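Local coordinates for beta-galactosidase (Geobacillus stearothermophilus, PDB 4OIF), which probably hydrolyses terminal non-reducing beta-D-galactose residues from beta-D-galactosides as a zinc-binding homotrimer of glycoside hydrolase family 42, at residues R83-T88 against L150-V155; K132-N137 against I240-E245; A411-L416 against R452-D457; Y468-A473 against L614-V619. All blocks are in the same frame, centred on the assembly; numbering follows the deposited sequence. Where two conformers were deposited one is given.

Contact 1 of 4, residues R83-T88 against L150-V155; sequences RVILAT and LLMWHV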
loop_
_atom_site.group_PDB
_atom_site.type_symbol
_atom_site.label_atom_id
_atom_site.label_comp_id
_atom_site.label_asym_id
_atom_site.label_seq_id
_atom_site.Cartn_x
_atom_site.Cartn_y
_atom_site.Cartn_z
ATOM N N ARG A 83 26.900 -17.389 -34.545
ATOM C CA ARG A 83 27.343 -16.001 -34.508
ATOM C C ARG A 83 27.239 -15.439 -33.089
ATOM O O ARG A 83 26.489 -15.944 -32.242
ATOM C CB ARG A 83 26.537 -15.123 -35.481
ATOM C CG ARG A 83 26.417 -15.642 -36.927
ATOM C CD ARG A 83 27.742 -15.746 -37.671
ATOM N NE ARG A 83 28.288 -14.431 -37.956
ATOM C CZ ARG A 83 28.037 -13.739 -39.064
ATOM N NH1 ARG A 83 27.244 -14.251 -40.001
ATOM N NH2 ARG A 83 28.580 -12.535 -39.232
ATOM N N VAL A 84 28.010 -14.389 -32.837
ATOM C CA VAL A 84 27.968 -13.716 -31.552
ATOM C C VAL A 84 27.442 -12.288 -31.674
ATOM O O VAL A 84 27.935 -11.505 -32.485
ATOM C CB VAL A 84 29.353 -13.667 -30.893
ATOM C CG1 VAL A 84 29.270 -12.890 -29.566
ATOM C CG2 VAL A 84 29.902 -15.079 -30.696
ATOM N N ILE A 85 26.409 -11.979 -30.893
ATOM C CA ILE A 85 26.041 -10.605 -30.576
ATOM C C ILE A 85 26.841 -10.212 -29.337
ATOM O O ILE A 85 26.567 -10.702 -28.239
ATOM C CB ILE A 85 24.529 -10.446 -30.308
ATOM C CG1 ILE A 85 23.725 -10.776 -31.563
ATOM C CG2 ILE A 85 24.195 -9.027 -29.838
ATOM C CD1 ILE A 85 22.234 -10.867 -31.310
ATOM N N LEU A 86 27.848 -9.363 -29.510
ATOM C CA LEU A 86 28.702 -8.995 -28.391
ATOM C C LEU A 86 28.111 -7.797 -27.674
ATOM O O LEU A 86 27.814 -6.773 -28.286
ATOM C CB LEU A 86 30.126 -8.691 -28.855
ATOM C CG LEU A 86 31.157 -8.444 -27.747
ATOM C CD1 LEU A 86 31.124 -9.556 -26.724
ATOM C CD2 LEU A 86 32.551 -8.312 -28.319
ATOM N N ALA A 87 27.926 -7.940 -26.373
ATOM C CA ALA A 87 27.396 -6.857 -25.575
ATOM C C ALA A 87 28.509 -6.113 -24.868
ATOM O O ALA A 87 29.528 -6.710 -24.502
ATOM C CB ALA A 87 26.397 -7.384 -24.557
ATOM N N THR A 88 28.313 -4.809 -24.677
ATOM C CA THR A 88 29.149 -4.058 -23.751
ATOM C C THR A 88 28.602 -4.246 -22.330
ATOM O O THR A 88 27.401 -4.391 -22.135
ATOM C CB THR A 88 29.209 -2.589 -24.113
ATOM O OG1 THR A 88 27.926 -1.986 -23.897
ATOM C CG2 THR A 88 29.616 -2.441 -25.582
ATOM N N LEU A 150 31.474 -12.252 -35.103
ATOM C CA LEU A 150 30.861 -11.020 -34.603
ATOM C C LEU A 150 29.746 -10.553 -35.517
ATOM O O LEU A 150 29.948 -10.396 -36.714
ATOM C CB LEU A 150 31.895 -9.904 -34.438
ATOM C CG LEU A 150 31.283 -8.622 -33.859
ATOM C CD1 LEU A 150 30.606 -8.934 -32.545
ATOM C CD2 LEU A 150 32.321 -7.510 -33.684
ATOM N N LEU A 151 28.570 -10.321 -34.949
ATOM C CA LEU A 151 27.416 -9.948 -35.760
ATOM C C LEU A 151 26.912 -8.537 -35.504
ATOM O O LEU A 151 26.610 -7.786 -36.431
ATOM C CB LEU A 151 26.260 -10.916 -35.524
ATOM C CG LEU A 151 25.119 -10.704 -36.517
ATOM C CD1 LEU A 151 25.547 -11.192 -37.896
ATOM C CD2 LEU A 151 23.835 -11.389 -36.068
ATOM N N MET A 152 26.819 -8.190 -34.234
ATOM C CA MET A 152 26.166 -6.957 -33.826
ATOM C C MET A 152 26.609 -6.575 -32.413
ATOM O O MET A 152 27.016 -7.432 -31.626
ATOM C CB MET A 152 24.643 -7.136 -33.909
ATOM C CG MET A 152 23.781 -5.911 -33.620
ATOM S SD MET A 152 22.021 -6.275 -33.937
ATOM C CE MET A 152 21.820 -7.805 -33.034
ATOM N N TRP A 153 26.557 -5.285 -32.108
ATOM C CA TRP A 153 26.818 -4.819 -30.765
ATOM C C TRP A 153 25.498 -4.691 -30.000
ATOM O O TRP A 153 24.506 -4.178 -30.528
ATOM C CB TRP A 153 27.552 -3.482 -30.788
ATOM C CG TRP A 153 28.968 -3.561 -31.264
ATOM C CD1 TRP A 153 29.446 -3.179 -32.479
ATOM C CD2 TRP A 153 30.093 -4.033 -30.520
ATOM N NE1 TRP A 153 30.798 -3.389 -32.544
ATOM C CE2 TRP A 153 31.220 -3.915 -31.353
ATOM C CE3 TRP A 153 30.258 -4.547 -29.228
ATOM C CZ2 TRP A 153 32.493 -4.300 -30.941
ATOM C CZ3 TRP A 153 31.515 -4.921 -28.818
ATOM C CH2 TRP A 153 32.620 -4.796 -29.670
ATOM N N HIS A 154 25.514 -5.163 -28.755
ATOM C CA HIS A 154 24.395 -5.088 -27.824
ATOM C C HIS A 154 24.823 -4.106 -26.728
ATOM O O HIS A 154 25.427 -4.491 -25.735
ATOM C CB HIS A 154 24.083 -6.507 -27.299
ATOM C CG HIS A 154 23.012 -6.595 -26.250
ATOM N ND1 HIS A 154 23.039 -5.869 -25.074
ATOM C CD2 HIS A 154 21.937 -7.418 -26.154
ATOM C CE1 HIS A 154 21.999 -6.204 -24.328
ATOM N NE2 HIS A 154 21.320 -7.148 -24.956
ATOM N N VAL A 155 24.558 -2.823 -26.924
ATOM C CA VAL A 155 25.166 -1.832 -26.047
ATOM C C VAL A 155 24.431 -1.713 -24.722
ATOM O O VAL A 155 23.254 -1.331 -24.670
ATOM C CB VAL A 155 25.244 -0.466 -26.724
ATOM C CG1 VAL A 155 25.937 0.544 -25.818
ATOM C CG2 VAL A 155 26.015 -0.601 -28.001
#
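Strands 83-87 and 150-154 are neighbouring parallel staves of the TIM barrel, the third and fourth in chain order. A beta bulge interrupts their pairing: Val84 lies beside Leu150 and Leu86 beside Trp153, so Leu151 is an extra residue. Leu151 N donates to Val84 O at 2.8 Å, in the carbonyl plane. Beyond the bulge, Leu86 N meets Met152 O nearly along the C=O axis (174°), while His154 N approaches Leu86 O at 2.8 Å from above the carbonyl plane. Thr88 N closes the ladder on His154 O at 3.1 Å. On the face turned to the helices, Leu86 CD2 packs on Trp153 CZ3 at 3.6 Å, side by side and pointing the same way; Trp153 NE1 is bonded to Thr247. On the other face, Ile85 CD1 meets Met152 CE at 3.5 Å, and His154 CB rests against Ile85 CG2 and Ala87 CB. At the start of the pair, Leu151 CD1 lies over one face of the Arg83 guanidinium. With CG anti to the backbone N (chi1 176°), the His154 ring heads into the barrel, near Asn157 and Glu322, the predicted substrate-binding residue and nucleophile. Backbone bonds thus join strands whose faces stay largely apolar until His154.

Contact 2 of 4, residues K132-N137 against I240-E245; sequences KTQHIN and IVPLRE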
loop_
_atom_site.group_PDB
_atom_site.type_symbol
_atom_site.label_atom_id
_atom_site.label_comp_id
_atom_site.label_asym_id
_atom_site.label_seq_id
_atom_site.Cartn_x
_atom_site.Cartn_y
_atom_site.Cartn_z
ATOM N N LYS A 132 35.434 4.591 -18.027
ATOM C CA LYS A 132 35.728 3.175 -17.848
ATOM C C LYS A 132 34.906 2.308 -18.809
ATOM O O LYS A 132 35.447 1.340 -19.398
ATOM C CB LYS A 132 35.491 2.761 -16.398
ATOM C CG LYS A 132 36.453 3.426 -15.405
ATOM C CD LYS A 132 37.350 2.410 -14.710
ATOM C CE LYS A 132 38.423 3.089 -13.856
ATOM N NZ LYS A 132 39.487 3.789 -14.659
ATOM N N THR A 133 33.630 2.657 -19.002
ATOM C CA THR A 133 32.819 1.887 -19.931
ATOM C C THR A 133 33.308 2.112 -21.357
ATOM O O THR A 133 33.436 1.157 -22.132
ATOM C CB THR A 133 31.318 2.228 -19.828
ATOM O OG1 THR A 133 31.119 3.617 -20.092
ATOM C CG2 THR A 133 30.785 1.886 -18.439
ATOM N N GLN A 134 33.604 3.359 -21.718
ATOM C CA GLN A 134 34.132 3.567 -23.057
ATOM C C GLN A 134 35.428 2.791 -23.273
ATOM O O GLN A 134 35.649 2.238 -24.342
ATOM C CB GLN A 134 34.373 5.037 -23.352
ATOM C CG GLN A 134 34.604 5.266 -24.842
ATOM C CD GLN A 134 35.079 6.660 -25.182
ATOM O OE1 GLN A 134 36.281 6.916 -25.257
ATOM N NE2 GLN A 134 34.138 7.563 -25.417
ATOM N N HIS A 135 36.277 2.725 -22.252
ATOM C CA HIS A 135 37.568 2.061 -22.408
ATOM C C HIS A 135 37.437 0.545 -22.570
ATOM O O HIS A 135 38.058 -0.062 -23.459
ATOM C CB HIS A 135 38.475 2.365 -21.224
ATOM C CG HIS A 135 39.818 1.714 -21.328
ATOM N ND1 HIS A 135 40.687 1.967 -22.369
ATOM C CD2 HIS A 135 40.426 0.787 -20.547
ATOM C CE1 HIS A 135 41.779 1.240 -22.214
ATOM N NE2 HIS A 135 41.647 0.518 -21.114
ATOM N N ILE A 136 36.645 -0.085 -21.712
ATOM C CA ILE A 136 36.472 -1.514 -21.895
ATOM C C ILE A 136 35.742 -1.805 -23.230
ATOM O O ILE A 136 36.030 -2.801 -23.907
ATOM C CB ILE A 136 35.742 -2.144 -20.706
ATOM C CG1 ILE A 136 35.851 -3.664 -20.782
ATOM C CG2 ILE A 136 34.296 -1.681 -20.618
ATOM C CD1 ILE A 136 35.563 -4.331 -19.471
ATOM N N ASN A 137 34.836 -0.925 -23.643
ATOM C CA ASN A 137 34.240 -1.092 -24.956
ATOM C C ASN A 137 35.323 -1.081 -26.017
ATOM O O ASN A 137 35.328 -1.913 -26.933
ATOM C CB ASN A 137 33.212 -0.009 -25.225
ATOM C CG ASN A 137 31.981 -0.174 -24.378
ATOM O OD1 ASN A 137 31.947 -1.018 -23.486
ATOM N ND2 ASN A 137 30.968 0.632 -24.636
ATOM N N ILE A 240 29.535 4.104 -27.435
ATOM C CA ILE A 240 29.747 3.552 -28.760
ATOM C C ILE A 240 30.830 4.240 -29.566
ATOM O O ILE A 240 31.125 3.795 -30.673
ATOM C CB ILE A 240 28.478 3.590 -29.592
ATOM C CG1 ILE A 240 28.115 5.043 -29.917
ATOM C CG2 ILE A 240 27.350 2.844 -28.871
ATOM C CD1 ILE A 240 26.938 5.205 -30.875
ATOM N N VAL A 241 31.417 5.320 -29.051
ATOM C CA VAL A 241 32.533 5.925 -29.801
ATOM C C VAL A 241 33.558 4.909 -30.400
ATOM O O VAL A 241 33.799 4.908 -31.622
ATOM C CB VAL A 241 33.293 6.953 -28.938
ATOM C CG1 VAL A 241 34.646 7.278 -29.569
ATOM C CG2 VAL A 241 32.456 8.206 -28.784
ATOM N N PRO A 242 34.130 4.017 -29.569
ATOM C CA PRO A 242 35.127 3.104 -30.154
ATOM C C PRO A 242 34.502 2.038 -31.047
ATOM O O PRO A 242 35.160 1.463 -31.914
ATOM C CB PRO A 242 35.770 2.457 -28.929
ATOM C CG PRO A 242 34.680 2.462 -27.904
ATOM C CD PRO A 242 33.922 3.750 -28.131
ATOM N N LEU A 243 33.228 1.766 -30.826
ATOM C CA LEU A 243 32.529 0.822 -31.670
ATOM C C LEU A 243 32.413 1.400 -33.082
ATOM O O LEU A 243 32.554 0.688 -34.067
ATOM C CB LEU A 243 31.156 0.492 -31.083
ATOM C CG LEU A 243 31.070 -0.639 -30.056
ATOM C CD1 LEU A 243 32.162 -0.588 -28.995
ATOM C CD2 LEU A 243 29.698 -0.625 -29.409
ATOM N N ARG A 244 32.178 2.699 -33.183
ATOM C CA ARG A 244 32.110 3.324 -34.499
ATOM C C ARG A 244 33.494 3.430 -35.113
ATOM O O ARG A 244 33.664 3.192 -36.314
ATOM C CB ARG A 244 31.480 4.709 -34.429
ATOM C CG ARG A 244 30.010 4.715 -34.039
ATOM C CD ARG A 244 29.186 3.810 -34.935
ATOM N NE ARG A 244 27.781 4.216 -34.953
ATOM C CZ ARG A 244 26.795 3.468 -35.435
ATOM N NH1 ARG A 244 27.042 2.259 -35.937
ATOM N NH2 ARG A 244 25.555 3.927 -35.397
ATOM N N GLU A 245 34.482 3.803 -34.299
ATOM C CA GLU A 245 35.833 3.926 -34.841
ATOM C C GLU A 245 36.343 2.600 -35.394
ATOM O O GLU A 245 36.802 2.520 -36.530
ATOM C CB GLU A 245 36.814 4.428 -33.782
ATOM C CG GLU A 245 36.703 5.900 -33.461
ATOM C CD GLU A 245 37.719 6.342 -32.419
ATOM O OE1 GLU A 245 38.717 5.606 -32.192
ATOM O OE2 GLU A 245 37.507 7.429 -31.832
#
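Gln134 is the first residue of 132-137 to meet the neighbouring helix. Its CG is anti to the backbone N (chi1 -166°) and the chain runs on extended, crossing obliquely over Val241 and Pro242. CG touches Pro242 CD at 3.7 Å, and farther out NE2 lies 3.7 Å from Val241 CB, a packing contact, since its hydrogen bond goes to Asn238 O. One turn later Asn137 points its CB toward the partner. This CB rests against Pro242 CG at 3.9 Å and Leu243 CD1 at 4.0 Å, while ND2 is bonded to Glu239 OE2. The proline ring wedges between the two side chains, its CG also 3.7 Å from Gln134 O. These are segments of helices 127-144 and 218-246, which flank strand 150-154 of the TIM barrel along the chain; here their axes run 26° apart and come within 8.3 Å. Helix 218-246 is kinked here: Pro242 has no N-H, and Leu243 N also makes no bond to the turn before. Asn238 O, the carbonyl that a regular helix would pair with residue 242, instead receives Gln134 NE2. Side-chain amide hydrogen bonds thus flank an apolar middle, one making good a bond the proline cannot form.

Contact 3 of 4, residues A411-L416 against R452-D457; sequences AEVAIL and RDIPVD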
loop_
_atom_site.group_PDB
_atom_site.type_symbol
_atom_site.label_atom_id
_atom_site.label_comp_id
_atom_site.label_asym_id
_atom_site.label_seq_id
_atom_site.Cartn_x
_atom_site.Cartn_y
_atom_site.Cartn_z
ATOM N N ALA A 411 2.001 -0.303 -44.167
ATOM C CA ALA A 411 0.634 -0.226 -43.687
ATOM C C ALA A 411 -0.013 1.046 -44.212
ATOM O O ALA A 411 0.661 2.052 -44.415
ATOM C CB ALA A 411 0.600 -0.268 -42.147
ATOM N N GLU A 412 -1.321 0.992 -44.442
ATOM C CA GLU A 412 -2.081 2.174 -44.843
ATOM C C GLU A 412 -2.734 2.849 -43.651
ATOM O O GLU A 412 -3.401 3.876 -43.797
ATOM C CB GLU A 412 -3.150 1.797 -45.852
ATOM C CG GLU A 412 -2.603 1.106 -47.067
ATOM C CD GLU A 412 -3.688 0.736 -48.027
ATOM O OE1 GLU A 412 -4.495 -0.149 -47.680
ATOM O OE2 GLU A 412 -3.739 1.344 -49.114
ATOM N N VAL A 413 -2.547 2.249 -42.480
ATOM C CA VAL A 413 -3.149 2.740 -41.253
ATOM C C VAL A 413 -2.077 2.989 -40.212
ATOM O O VAL A 413 -1.206 2.146 -39.969
ATOM C CB VAL A 413 -4.200 1.757 -40.682
ATOM C CG1 VAL A 413 -4.875 2.353 -39.467
ATOM C CG2 VAL A 413 -5.237 1.430 -41.741
ATOM N N ALA A 414 -2.151 4.166 -39.603
ATOM C CA ALA A 414 -1.208 4.548 -38.579
ATOM C C ALA A 414 -1.943 4.932 -37.302
ATOM O O ALA A 414 -2.992 5.563 -37.358
ATOM C CB ALA A 414 -0.337 5.696 -39.070
ATOM N N ILE A 415 -1.392 4.523 -36.159
ATOM C CA ILE A 415 -1.817 5.020 -34.854
ATOM C C ILE A 415 -0.691 5.874 -34.237
ATOM O O ILE A 415 0.429 5.414 -34.063
ATOM C CB ILE A 415 -2.179 3.872 -33.904
ATOM C CG1 ILE A 415 -3.353 3.070 -34.460
ATOM C CG2 ILE A 415 -2.475 4.409 -32.497
ATOM C CD1 ILE A 415 -3.813 1.933 -33.552
ATOM N N LEU A 416 -0.985 7.125 -33.923
ATOM C CA LEU A 416 0.024 8.031 -33.414
ATOM C C LEU A 416 0.135 7.918 -31.891
ATOM O O LEU A 416 -0.853 8.036 -31.166
ATOM C CB LEU A 416 -0.296 9.466 -33.843
ATOM C CG LEU A 416 0.562 10.618 -33.323
ATOM C CD1 LEU A 416 1.989 10.471 -33.751
ATOM C CD2 LEU A 416 -0.010 11.952 -33.808
ATOM N N ARG A 452 -9.312 -7.592 -38.028
ATOM C CA ARG A 452 -9.500 -7.668 -39.468
ATOM C C ARG A 452 -8.198 -7.950 -40.223
ATOM O O ARG A 452 -8.187 -7.999 -41.455
ATOM C CB ARG A 452 -10.103 -6.365 -39.983
ATOM C CG ARG A 452 -11.538 -6.146 -39.586
ATOM C CD ARG A 452 -12.467 -6.917 -40.486
ATOM N NE ARG A 452 -13.846 -6.512 -40.262
ATOM C CZ ARG A 452 -14.802 -7.328 -39.836
ATOM N NH1 ARG A 452 -14.528 -8.604 -39.596
ATOM N NH2 ARG A 452 -16.034 -6.864 -39.655
ATOM N N ASP A 453 -7.102 -8.100 -39.492
ATOM C CA ASP A 453 -5.825 -8.449 -40.100
ATOM C C ASP A 453 -5.366 -7.327 -41.017
ATOM O O ASP A 453 -4.706 -7.551 -42.031
ATOM C CB ASP A 453 -5.942 -9.773 -40.859
ATOM C CG ASP A 453 -6.540 -10.869 -40.004
ATOM O OD1 ASP A 453 -6.152 -10.970 -38.822
ATOM O OD2 ASP A 453 -7.419 -11.607 -40.491
ATOM N N ILE A 454 -5.731 -6.109 -40.655
ATOM C CA ILE A 454 -5.304 -4.948 -41.406
ATOM C C ILE A 454 -3.983 -4.424 -40.853
ATOM O O ILE A 454 -3.872 -4.138 -39.661
ATOM C CB ILE A 454 -6.373 -3.862 -41.376
ATOM C CG1 ILE A 454 -7.609 -4.378 -42.115
ATOM C CG2 ILE A 454 -5.844 -2.589 -41.997
ATOM C CD1 ILE A 454 -8.614 -3.331 -42.427
ATOM N N PRO A 455 -2.964 -4.328 -41.717
ATOM C CA PRO A 455 -1.637 -3.939 -41.236
ATOM C C PRO A 455 -1.697 -2.556 -40.606
ATOM O O PRO A 455 -2.404 -1.688 -41.115
ATOM C CB PRO A 455 -0.774 -3.947 -42.507
ATOM C CG PRO A 455 -1.526 -4.790 -43.476
ATOM C CD PRO A 455 -2.976 -4.559 -43.171
ATOM N N VAL A 456 -0.997 -2.376 -39.490
ATOM C CA VAL A 456 -0.966 -1.091 -38.811
ATOM C C VAL A 456 0.461 -0.736 -38.412
ATOM O O VAL A 456 1.200 -1.580 -37.906
ATOM C CB VAL A 456 -1.874 -1.084 -37.552
ATOM C CG1 VAL A 456 -1.710 0.216 -36.777
ATOM C CG2 VAL A 456 -3.319 -1.274 -37.949
ATOM N N ASP A 457 0.853 0.502 -38.690
ATOM C CA ASP A 457 2.047 1.080 -38.105
ATOM C C ASP A 457 1.631 1.861 -36.866
ATOM O O ASP A 457 0.676 2.642 -36.916
ATOM C CB ASP A 457 2.756 2.014 -39.092
ATOM C CG ASP A 457 3.620 1.276 -40.101
ATOM O OD1 ASP A 457 3.609 0.028 -40.137
ATOM O OD2 ASP A 457 4.309 1.961 -40.873
HETATM O O HOH W 1 4.056 1.318 -43.490
HETATM O O HOH W 2 -2.645 -1.024 -43.866
#
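Parallel strand pairing, with two bridging waters at the residue 411 end, joins strand 413-416 to strand 456-459 in the trimerisation domain. The strands are linked in sequence through helices 419-427 and 438-451, a beta-alpha-beta crossover, and 456-459 is the outermost strand of the sheet within the chain. Both direct bonds belong to Asp457: its N donates to Val413 O at 2.9 Å, and its O accepts from Ile415 N at 2.9 Å. Each donor lies nearly along the C=O axis (165° and 162°), so the backbone grip is regular here. Toward residue 411 the direct ladder ends although the backbones stay close, and water bridges the polar groups. One water accepts from Ala411 N at 2.7 Å and donates to Asp457 OD2 at 2.7 Å; a second accepts from Glu412 N and donates to Pro455 O at 2.8 Å. Between them Ala411 CB presses against Pro455 O at 3.5 Å and Asp457 OD1 at 3.6 Å. The Asp457 carboxylate has further partners: Arg311 makes a salt bridge to OD1, while Tyr468 and Gln315 bond to OD2. On the apolar face, Ile415 CG1 crosses Val456 CG1 obliquely at 4.0 Å, and Val413 CG2 reaches Ile454 CG2. Helix 438-451 packs on this face through Tyr446 and Phe449, strand 470-473 continues the sheet beyond 413-416, and Arg311 of helix 296-312 ties its edge to the barrel domain.

Contact 4 of 4, residues Y468-A473 against L614-V619; sequences YKLLIA and LDLRPV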
loop_
_atom_site.group_PDB
_atom_site.type_symbol
_atom_site.label_atom_id
_atom_site.label_comp_id
_atom_site.label_asym_id
_atom_site.label_seq_id
_atom_site.Cartn_x
_atom_site.Cartn_y
_atom_site.Cartn_z
ATOM N N TYR A 468 0.128 7.580 -45.024
ATOM C CA TYR A 468 -1.018 6.785 -44.570
ATOM C C TYR A 468 -2.350 7.350 -45.048
ATOM O O TYR A 468 -2.479 8.556 -45.274
ATOM C CB TYR A 468 -1.012 6.680 -43.039
ATOM C CG TYR A 468 0.296 6.154 -42.511
ATOM C CD1 TYR A 468 0.549 4.789 -42.451
ATOM C CD2 TYR A 468 1.294 7.023 -42.107
ATOM C CE1 TYR A 468 1.749 4.312 -41.992
ATOM C CE2 TYR A 468 2.503 6.551 -41.646
ATOM C CZ TYR A 468 2.725 5.197 -41.590
ATOM O OH TYR A 468 3.941 4.741 -41.134
ATOM N N LYS A 469 -3.332 6.470 -45.214
ATOM C CA LYS A 469 -4.689 6.877 -45.572
ATOM C C LYS A 469 -5.444 7.313 -44.333
ATOM O O LYS A 469 -6.246 8.239 -44.359
ATOM C CB LYS A 469 -5.462 5.737 -46.229
ATOM C CG LYS A 469 -4.990 5.274 -47.598
ATOM C CD LYS A 469 -5.949 4.187 -48.074
ATOM C CE LYS A 469 -5.726 3.780 -49.513
ATOM N NZ LYS A 469 -6.538 2.552 -49.787
ATOM N N LEU A 470 -5.185 6.594 -43.252
ATOM C CA LEU A 470 -5.918 6.744 -42.021
ATOM C C LEU A 470 -4.929 6.900 -40.891
ATOM O O LEU A 470 -4.088 6.022 -40.674
ATOM C CB LEU A 470 -6.821 5.541 -41.786
ATOM C CG LEU A 470 -7.565 5.502 -40.452
ATOM C CD1 LEU A 470 -8.442 6.733 -40.249
ATOM C CD2 LEU A 470 -8.388 4.232 -40.340
ATOM N N LEU A 471 -5.010 8.042 -40.212
ATOM C CA LEU A 471 -4.198 8.339 -39.042
ATOM C C LEU A 471 -5.087 8.489 -37.804
ATOM O O LEU A 471 -5.998 9.319 -37.762
ATOM C CB LEU A 471 -3.369 9.605 -39.258
ATOM C CG LEU A 471 -2.522 10.007 -38.044
ATOM C CD1 LEU A 471 -1.596 8.872 -37.644
ATOM C CD2 LEU A 471 -1.726 11.264 -38.318
ATOM N N ILE A 472 -4.803 7.671 -36.800
ATOM C CA ILE A 472 -5.568 7.626 -35.567
ATOM C C ILE A 472 -4.725 8.166 -34.409
ATOM O O ILE A 472 -3.736 7.561 -34.019
ATOM C CB ILE A 472 -6.035 6.175 -35.279
ATOM C CG1 ILE A 472 -6.947 5.692 -36.410
ATOM C CG2 ILE A 472 -6.727 6.059 -33.918
ATOM C CD1 ILE A 472 -7.236 4.203 -36.383
ATOM N N ALA A 473 -5.114 9.315 -33.869
ATOM C CA ALA A 473 -4.368 9.957 -32.784
ATOM C C ALA A 473 -5.243 10.196 -31.553
ATOM O O ALA A 473 -5.714 11.307 -31.332
ATOM C CB ALA A 473 -3.778 11.272 -33.264
ATOM N N LEU A 614 -12.211 3.643 -47.175
ATOM C CA LEU A 614 -10.845 3.841 -47.636
ATOM C C LEU A 614 -10.243 2.610 -48.295
ATOM O O LEU A 614 -9.055 2.611 -48.643
ATOM C CB LEU A 614 -9.955 4.258 -46.470
ATOM C CG LEU A 614 -10.381 5.535 -45.782
ATOM C CD1 LEU A 614 -9.386 5.857 -44.687
ATOM C CD2 LEU A 614 -10.446 6.635 -46.819
ATOM N N ASP A 615 -11.049 1.568 -48.460
ATOM C CA ASP A 615 -10.564 0.331 -49.062
ATOM C C ASP A 615 -9.350 -0.214 -48.302
ATOM O O ASP A 615 -8.281 -0.413 -48.874
ATOM C CB ASP A 615 -10.218 0.554 -50.540
ATOM C CG ASP A 615 -9.882 -0.741 -51.269
ATOM O OD1 ASP A 615 -10.480 -1.792 -50.945
ATOM O OD2 ASP A 615 -9.005 -0.710 -52.157
ATOM N N LEU A 616 -9.529 -0.432 -47.002
ATOM C CA LEU A 616 -8.485 -0.983 -46.149
ATOM C C LEU A 616 -8.601 -2.495 -46.108
ATOM O O LEU A 616 -9.619 -3.030 -45.665
ATOM C CB LEU A 616 -8.583 -0.404 -44.738
ATOM C CG LEU A 616 -8.594 1.120 -44.676
ATOM C CD1 LEU A 616 -8.714 1.582 -43.236
ATOM C CD2 LEU A 616 -7.352 1.697 -45.353
ATOM N N ARG A 617 -7.561 -3.182 -46.571
ATOM C CA ARG A 617 -7.592 -4.637 -46.685
ATOM C C ARG A 617 -6.406 -5.296 -45.996
ATOM O O ARG A 617 -5.384 -4.655 -45.755
ATOM C CB ARG A 617 -7.627 -5.055 -48.160
ATOM C CG ARG A 617 -9.008 -4.930 -48.779
ATOM C CD ARG A 617 -9.082 -5.555 -50.157
ATOM N NE ARG A 617 -8.895 -4.586 -51.236
ATOM C CZ ARG A 617 -9.266 -4.799 -52.498
ATOM N NH1 ARG A 617 -9.853 -5.944 -52.839
ATOM N NH2 ARG A 617 -9.061 -3.864 -53.422
ATOM N N PRO A 618 -6.545 -6.583 -45.656
ATOM C CA PRO A 618 -5.368 -7.358 -45.275
ATOM C C PRO A 618 -4.507 -7.625 -46.493
ATOM O O PRO A 618 -4.946 -7.393 -47.622
ATOM C CB PRO A 618 -5.961 -8.656 -44.736
ATOM C CG PRO A 618 -7.283 -8.758 -45.404
ATOM C CD PRO A 618 -7.785 -7.358 -45.496
ATOM N N VAL A 619 -3.299 -8.120 -46.273
ATOM C CA VAL A 619 -2.438 -8.486 -47.381
ATOM C C VAL A 619 -3.003 -9.734 -48.065
ATOM O O VAL A 619 -3.090 -9.798 -49.279
ATOM C CB VAL A 619 -1.004 -8.721 -46.899
ATOM C CG1 VAL A 619 -0.205 -9.489 -47.936
ATOM C CG2 VAL A 619 -0.346 -7.392 -46.551
#
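Lys469 gives up more surface here than any other residue of the two segments, and it does so by lying stretched along the partner. CG is anti to the carbonyl carbon, and from there chi2, chi3 and chi4 are all near 180°, carrying NZ the full length of the chain. NZ donates to Leu614 O at 2.8 Å and arrives nearly along the C=O axis (172°). The same ammonium group makes a salt bridge with Glu412 OE2, so a carbonyl and a carboxylate share it. Asp615 OD2 stays 4.7 Å from NZ; that carboxylate instead pairs with Arg617, whose NE lies 3.2 Å from Asp615 OD1. Leu614, second in buried area, turns its side chain toward the strand, roughly at right angles to its carbonyl. Its CD1 packs on Leu470 CB at 3.9 Å. Helix 600-613 ends at this point in a Schellman motif, with Asp615 at positive phi (56°), so the lysine reaches the C-terminal end of a helix, where a positive charge would probably be favoured. Leu616 follows the turn and forks between two neighbours: CD2 slides past Lys469 CD at 3.9 Å, the two chains running in opposite directions, while CD1 meets Leu470 CD2 at 3.9 Å with the two leucines crossed at about a right angle. Around this pair, Phe449 of helix 438-451 touches both leucines, Val413 and Ile454 lie against Leu616, and Thr496 and Val498 of the next strand flank Leu470.

How the contacts relate
Contacts 1 and 2 belong to the TIM barrel, the first in its wall and the second in the helical layer outside; they touch where Trp153 and Val155 meet Leu243, and Glu239 bonds to both Thr88 and Asn137. Contacts 3 and 4, with centres about 6 Å apart, reach the same sheet, contact 4 by packing a loop after helix 600-613 on strand 470-473. Their nearest atoms lie about 20 and 22 Å, respectively, from those of contact 1. Contacts 1 to 3 are buried, whereas contact 4 is partly exposed. Backbone ladders hold contacts 1 and 3, the latter with water; contact 2 is apolar wedging, contact 4 leucine packing plus a lysine at a helix end.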